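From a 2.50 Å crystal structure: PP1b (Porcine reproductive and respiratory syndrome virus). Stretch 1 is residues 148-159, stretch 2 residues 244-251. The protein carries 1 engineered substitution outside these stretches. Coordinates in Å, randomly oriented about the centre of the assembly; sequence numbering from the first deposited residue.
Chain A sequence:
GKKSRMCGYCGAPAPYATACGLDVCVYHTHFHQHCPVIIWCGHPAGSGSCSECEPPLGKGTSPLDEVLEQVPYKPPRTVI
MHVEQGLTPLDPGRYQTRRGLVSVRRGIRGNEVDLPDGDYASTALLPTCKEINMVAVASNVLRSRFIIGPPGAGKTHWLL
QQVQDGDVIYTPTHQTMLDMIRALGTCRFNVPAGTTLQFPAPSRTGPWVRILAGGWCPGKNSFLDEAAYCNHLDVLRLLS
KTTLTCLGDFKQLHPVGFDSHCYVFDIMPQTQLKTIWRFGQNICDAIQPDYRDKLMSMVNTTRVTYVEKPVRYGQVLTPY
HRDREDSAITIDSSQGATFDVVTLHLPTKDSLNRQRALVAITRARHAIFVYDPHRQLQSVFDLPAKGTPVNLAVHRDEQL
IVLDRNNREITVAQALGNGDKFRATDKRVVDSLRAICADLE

Stretch 1, residues 148-159: IGPPGAGKTHWL
Stretch 2 (244-251) LTCLGDFK

The two stretches lie in one chain and bury 487 Å² between them, both sides summed. Stretch 1 leaves a strand at Ile 148, turns through Gly 149 to Gly 154, and enters a helix at Lys 155. In stretch 2, Thr 245 to Gly 248 are strand; an extended loop follows.

The backbone pairing is parallel. Ile 148 (phi/psi -87/128) bridges Gly 248 (-134/170), and Gly 149 lies beside Asp 249, CA to CA 4.8 Å. Gly 149 N donates a hydrogen bond to Gly 248 O at 3.0 Å, with an N-H...O angle of 141°. Glycine (-80/171) suits position 149: with Lys 155 as placed, an ideal CB on Gly 149 would clash with Lys 155 CE at 2.3 Å.

The polar link is a salt bridge. Lys 155 NZ lies 2.6 Å from Asp 249 OD1 and donates a hydrogen bond to it. The lysine CB points toward stretch 2, and the chain bends through chi angles of 51°, -105°, -79° and -94°. Asp 249 CB points away, but chi1 m (-59°) and chi2 -53° bring its carboxylate nearer. Opposite charges suit this pair.

Packing contacts add to the pairing. Ile 148 is buried, with chi1 m and chi2 t; its CG2 is 3.5 Å from Asp 249 O, and its CD1 is 4.1 Å from Lys 251 CE. Phe 250 has chi1 t and chi2 -100°. Its CB is 3.4 Å from Gly 149 O. Pro 151 CD lies over one face of the ring, 4.2 Å from Phe 250 CD2, an apolar contact. Trp 158, chi1 t and chi2 93°, reaches Thr 245, chi1 m: Trp 158 CH2 to Thr 245 CG2 is 3.9 Å.

Lys 155 and Trp 158 lie in the helix, and the CA-to-CB bonds of both point toward stretch 2. Gly 154 (113/-30) is its N-cap; a CB there would jam against the preceding carbonyl. Trp 158 N donates to Gly 154 O at 3.0 Å.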

ATOM      1  N   ILE A 148      -6.760   1.855   4.267  1.00 55.05           N
ATOM      2  CA  ILE A 148      -7.965   1.231   4.798  1.00 55.93           C
ATOM      3  C   ILE A 148      -9.041   1.288   3.722  1.00 57.41           C
ATOM      4  O   ILE A 148      -9.319   2.356   3.178  1.00 58.00           O
ATOM      5  CB  ILE A 148      -8.493   1.960   6.051  1.00 56.38           C
ATOM      6  CG1 ILE A 148      -7.389   2.116   7.101  1.00 56.56           C
ATOM      7  CG2 ILE A 148      -9.677   1.199   6.643  1.00 56.76           C
ATOM      8  CD1 ILE A 148      -7.770   3.002   8.269  1.00 56.99           C
ATOM      9  N   GLY A 149      -9.651   0.146   3.424  1.00 58.72           N
ATOM     10  CA  GLY A 149     -10.668   0.077   2.381  1.00 58.76           C
ATOM     11  C   GLY A 149     -12.020   0.571   2.862  1.00 60.27           C
ATOM     12  O   GLY A 149     -12.202   0.822   4.056  1.00 59.92           O
ATOM     13  N   PRO A 150     -12.980   0.717   1.932  1.00 62.32           N
ATOM     14  CA  PRO A 150     -14.345   1.113   2.265  1.00 64.60           C
ATOM     15  C   PRO A 150     -15.189  -0.098   2.667  1.00 68.68           C
ATOM     16  O   PRO A 150     -14.708  -1.229   2.572  1.00 69.02           O
ATOM     17  CB  PRO A 150     -14.851   1.708   0.953  1.00 63.60           C
ATOM     18  CG  PRO A 150     -14.140   0.924  -0.098  1.00 63.50           C
ATOM     19  CD  PRO A 150     -12.816   0.496   0.483  1.00 62.69           C
ATOM     20  N   PRO A 151     -16.437   0.131   3.120  1.00 75.04           N
ATOM     21  CA  PRO A 151     -17.346  -0.970   3.467  1.00 77.45           C
ATOM     22  C   PRO A 151     -17.560  -1.977   2.332  1.00 80.84           C
ATOM     23  O   PRO A 151     -17.474  -3.185   2.560  1.00 80.36           O
ATOM     24  CB  PRO A 151     -18.655  -0.250   3.800  1.00 76.72           C
ATOM     25  CG  PRO A 151     -18.220   1.087   4.295  1.00 77.35           C
ATOM     26  CD  PRO A 151     -17.004   1.444   3.487  1.00 76.28           C
ATOM     27  N   GLY A 152     -17.823  -1.480   1.126  1.00 84.35           N
ATOM     28  CA  GLY A 152     -18.042  -2.342  -0.035  1.00 86.27           C
ATOM     29  C   GLY A 152     -16.751  -2.745  -0.726  1.00 88.88           C
ATOM     30  O   GLY A 152     -15.708  -2.884  -0.084  1.00 89.29           O
ATOM     31  N   ALA A 153     -16.832  -2.930  -2.042  1.00 91.61           N
ATOM     32  CA  ALA A 153     -15.682  -3.319  -2.865  1.00 92.11           C
ATOM     33  C   ALA A 153     -14.885  -2.091  -3.306  1.00 91.46           C
ATOM     34  O   ALA A 153     -15.158  -0.978  -2.855  1.00 93.24           O
ATOM     35  CB  ALA A 153     -16.156  -4.108  -4.080  1.00 93.01           C
ATOM     36  N   GLY A 154     -13.897  -2.303  -4.177  1.00 91.38           N
ATOM     37  CA  GLY A 154     -13.091  -1.213  -4.733  1.00 92.16           C
ATOM     38  C   GLY A 154     -11.638  -1.235  -4.287  1.00 94.42           C
ATOM     39  O   GLY A 154     -10.753  -0.787  -5.020  1.00 95.20           O
ATOM     40  N   LYS A 155     -11.397  -1.751  -3.082  1.00 95.06           N
ATOM     41  CA  LYS A 155     -10.042  -1.847  -2.517  1.00 95.00           C
ATOM     42  C   LYS A 155      -9.087  -2.688  -3.377  1.00 93.31           C
ATOM     43  O   LYS A 155      -7.887  -2.404  -3.434  1.00 91.08           O
ATOM     44  CB  LYS A 155     -10.071  -2.383  -1.072  1.00 96.08           C
ATOM     45  CG  LYS A 155     -10.855  -3.678  -0.858  1.00 96.78           C
ATOM     46  CD  LYS A 155     -12.198  -3.442  -0.171  1.00 95.80           C
ATOM     47  CE  LYS A 155     -12.042  -3.241   1.329  1.00 95.57           C
ATOM     48  NZ  LYS A 155     -12.210  -4.502   2.101  1.00 96.25           N
ATOM     49  N   THR A 156      -9.618  -3.716  -4.040  1.00 91.86           N
ATOM     50  CA  THR A 156      -8.819  -4.558  -4.932  1.00 91.78           C
ATOM     51  C   THR A 156      -8.405  -3.787  -6.186  1.00 90.69           C
ATOM     52  O   THR A 156      -7.289  -3.946  -6.684  1.00 88.13           O
ATOM     53  CB  THR A 156      -9.593  -5.823  -5.362  1.00 92.16           C
ATOM     54  OG1 THR A 156     -10.187  -6.444  -4.213  1.00 92.82           O
ATOM     55  CG2 THR A 156      -8.667  -6.820  -6.058  1.00 91.26           C
ATOM     56  N   HIS A 157      -9.314  -2.948  -6.679  1.00 90.71           N
ATOM     57  CA  HIS A 157      -9.093  -2.175  -7.900  1.00 88.84           C
ATOM     58  C   HIS A 157      -8.179  -0.964  -7.673  1.00 83.57           C
ATOM     59  O   HIS A 157      -7.552  -0.479  -8.616  1.00 82.25           O
ATOM     60  CB  HIS A 157     -10.434  -1.738  -8.497  1.00 92.67           C
ATOM     61  CG  HIS A 157     -11.373  -2.877  -8.761  1.00 99.16           C
ATOM     62  ND1 HIS A 157     -11.307  -3.648  -9.903  1.00100.39           N
ATOM     63  CD2 HIS A 157     -12.393  -3.382  -8.025  1.00100.79           C
ATOM     64  CE1 HIS A 157     -12.248  -4.575  -9.861  1.00101.15           C
ATOM     65  NE2 HIS A 157     -12.921  -4.435  -8.732  1.00100.86           N
ATOM     66  N   TRP A 158      -8.109  -0.478  -6.433  1.00 76.81           N
ATOM     67  CA  TRP A 158      -7.148   0.565  -6.065  1.00 74.40           C
ATOM     68  C   TRP A 158      -5.722   0.080  -6.295  1.00 73.33           C
ATOM     69  O   TRP A 158      -4.888   0.808  -6.833  1.00 71.53           O
ATOM     70  CB  TRP A 158      -7.308   0.961  -4.591  1.00 73.71           C
ATOM     71  CG  TRP A 158      -6.404   2.094  -4.157  1.00 72.82           C
ATOM     72  CD1 TRP A 158      -6.710   3.427  -4.141  1.00 73.66           C
ATOM     73  CD2 TRP A 158      -5.055   1.991  -3.676  1.00 71.71           C
ATOM     74  NE1 TRP A 158      -5.639   4.157  -3.682  1.00 72.15           N
ATOM     75  CE2 TRP A 158      -4.610   3.301  -3.392  1.00 71.71           C
ATOM     76  CE3 TRP A 158      -4.179   0.919  -3.461  1.00 70.97           C
ATOM     77  CZ2 TRP A 158      -3.328   3.568  -2.902  1.00 72.13           C
ATOM     78  CZ3 TRP A 158      -2.904   1.185  -2.976  1.00 71.40           C
ATOM     79  CH2 TRP A 158      -2.491   2.500  -2.701  1.00 71.84           C
ATOM     80  N   LEU A 159      -5.456  -1.155  -5.872  1.00 72.26           N
ATOM     81  CA  LEU A 159      -4.127  -1.752  -5.978  1.00 72.33           C
ATOM     82  C   LEU A 159      -3.692  -1.956  -7.427  1.00 72.93           C
ATOM     83  O   LEU A 159      -2.513  -1.798  -7.748  1.00 71.79           O
ATOM     84  CB  LEU A 159      -4.093  -3.090  -5.232  1.00 72.42           C
ATOM     85  CG  LEU A 159      -2.785  -3.882  -5.270  1.00 72.09           C
ATOM     86  CD1 LEU A 159      -1.637  -3.065  -4.698  1.00 72.19           C
ATOM     87  CD2 LEU A 159      -2.949  -5.193  -4.516  1.00 72.59           C
ATOM     88  N   LEU A 244       6.473   0.130   3.218  1.00 44.99           N
ATOM     89  CA  LEU A 244       5.390  -0.673   2.669  1.00 46.02           C
ATOM     90  C   LEU A 244       4.127   0.146   2.470  1.00 45.74           C
ATOM     91  O   LEU A 244       3.847   1.060   3.239  1.00 46.45           O
ATOM     92  CB  LEU A 244       5.065  -1.834   3.613  1.00 46.22           C
ATOM     93  CG  LEU A 244       6.146  -2.893   3.817  1.00 47.07           C
ATOM     94  CD1 LEU A 244       5.740  -3.847   4.929  1.00 46.91           C
ATOM     95  CD2 LEU A 244       6.401  -3.645   2.518  1.00 47.96           C
ATOM     96  N   THR A 245       3.374  -0.187   1.428  1.00 44.90           N
ATOM     97  CA  THR A 245       1.985   0.219   1.336  1.00 45.68           C
ATOM     98  C   THR A 245       1.192  -0.998   1.789  1.00 44.92           C
ATOM     99  O   THR A 245       1.212  -2.038   1.137  1.00 44.74           O
ATOM    100  CB  THR A 245       1.586   0.629  -0.093  1.00 45.82           C
ATOM    101  OG1 THR A 245       2.512   1.603  -0.588  1.00 46.77           O
ATOM    102  CG2 THR A 245       0.195   1.224  -0.106  1.00 45.27           C
ATOM    103  N   CYS A 246       0.516  -0.862   2.922  1.00 45.25           N
ATOM    104  CA  CYS A 246      -0.157  -1.977   3.566  1.00 46.23           C
ATOM    105  C   CYS A 246      -1.662  -1.872   3.347  1.00 46.68           C
ATOM    106  O   CYS A 246      -2.285  -0.895   3.751  1.00 46.53           O
ATOM    107  CB  CYS A 246       0.180  -1.976   5.059  1.00 46.67           C
ATOM    108  SG  CYS A 246       1.952  -2.127   5.399  1.00 46.56           S
ATOM    109  N   LEU A 247      -2.234  -2.887   2.705  1.00 48.98           N
ATOM    110  CA  LEU A 247      -3.648  -2.887   2.336  1.00 50.40           C
ATOM    111  C   LEU A 247      -4.478  -3.588   3.401  1.00 51.66           C
ATOM    112  O   LEU A 247      -4.218  -4.745   3.731  1.00 53.73           O
ATOM    113  CB  LEU A 247      -3.835  -3.594   0.993  1.00 51.15           C
ATOM    114  CG  LEU A 247      -2.976  -3.066  -0.157  1.00 51.72           C
ATOM    115  N   GLY A 248      -5.473  -2.887   3.934  1.00 53.70           N
ATOM    116  CA  GLY A 248      -6.360  -3.445   4.954  1.00 56.76           C
ATOM    117  C   GLY A 248      -7.823  -3.164   4.675  1.00 60.23           C
ATOM    118  O   GLY A 248      -8.158  -2.378   3.786  1.00 60.20           O
ATOM    119  N   ASP A 249      -8.691  -3.807   5.451  1.00 66.61           N
ATOM    120  CA  ASP A 249     -10.142  -3.670   5.305  1.00 71.29           C
ATOM    121  C   ASP A 249     -10.709  -2.661   6.301  1.00 73.56           C
ATOM    122  O   ASP A 249     -10.027  -2.252   7.245  1.00 72.31           O
ATOM    123  CB  ASP A 249     -10.820  -5.029   5.504  1.00 73.58           C
ATOM    124  CG  ASP A 249     -10.334  -6.074   4.512  1.00 75.41           C
ATOM    125  OD1 ASP A 249     -10.366  -5.800   3.295  1.00 74.93           O
ATOM    126  OD2 ASP A 249      -9.922  -7.171   4.950  1.00 77.30           O
ATOM    127  N   PHE A 250     -11.966  -2.276   6.087  1.00 77.08           N
ATOM    128  CA  PHE A 250     -12.634  -1.276   6.918  1.00 80.27           C
ATOM    129  C   PHE A 250     -12.746  -1.736   8.372  1.00 83.67           C
ATOM    130  O   PHE A 250     -13.295  -2.805   8.651  1.00 83.00           O
ATOM    131  CB  PHE A 250     -14.026  -0.968   6.358  1.00 82.13           C
ATOM    132  CG  PHE A 250     -14.732   0.151   7.072  1.00 84.75           C
ATOM    133  CD1 PHE A 250     -15.706  -0.118   8.028  1.00 85.76           C
ATOM    134  CD2 PHE A 250     -14.419   1.475   6.795  1.00 85.37           C
ATOM    135  CE1 PHE A 250     -16.354   0.912   8.689  1.00 86.26           C
ATOM    136  CE2 PHE A 250     -15.064   2.509   7.453  1.00 86.44           C
ATOM    137  CZ  PHE A 250     -16.033   2.228   8.401  1.00 86.65           C
ATOM    138  N   LYS A 251     -12.230  -0.917   9.288  1.00 88.57           N
ATOM    139  CA  LYS A 251     -12.187  -1.258  10.711  1.00 94.75           C
ATOM    140  C   LYS A 251     -13.570  -1.192  11.358  1.00100.08           C
ATOM    141  O   LYS A 251     -14.085  -0.105  11.627  1.00100.89           O
ATOM    142  CB  LYS A 251     -11.228  -0.327  11.466  1.00 95.05           C
ATOM    143  CG  LYS A 251      -9.768  -0.439  11.048  1.00 95.32           C
ATOM    144  CD  LYS A 251      -8.865   0.306  12.022  1.00 96.34           C
ATOM    145  CE  LYS A 251      -7.448   0.470  11.488  1.00 96.61           C
ATOM    146  NZ  LYS A 251      -6.704  -0.817  11.394  1.00 95.86           N
TER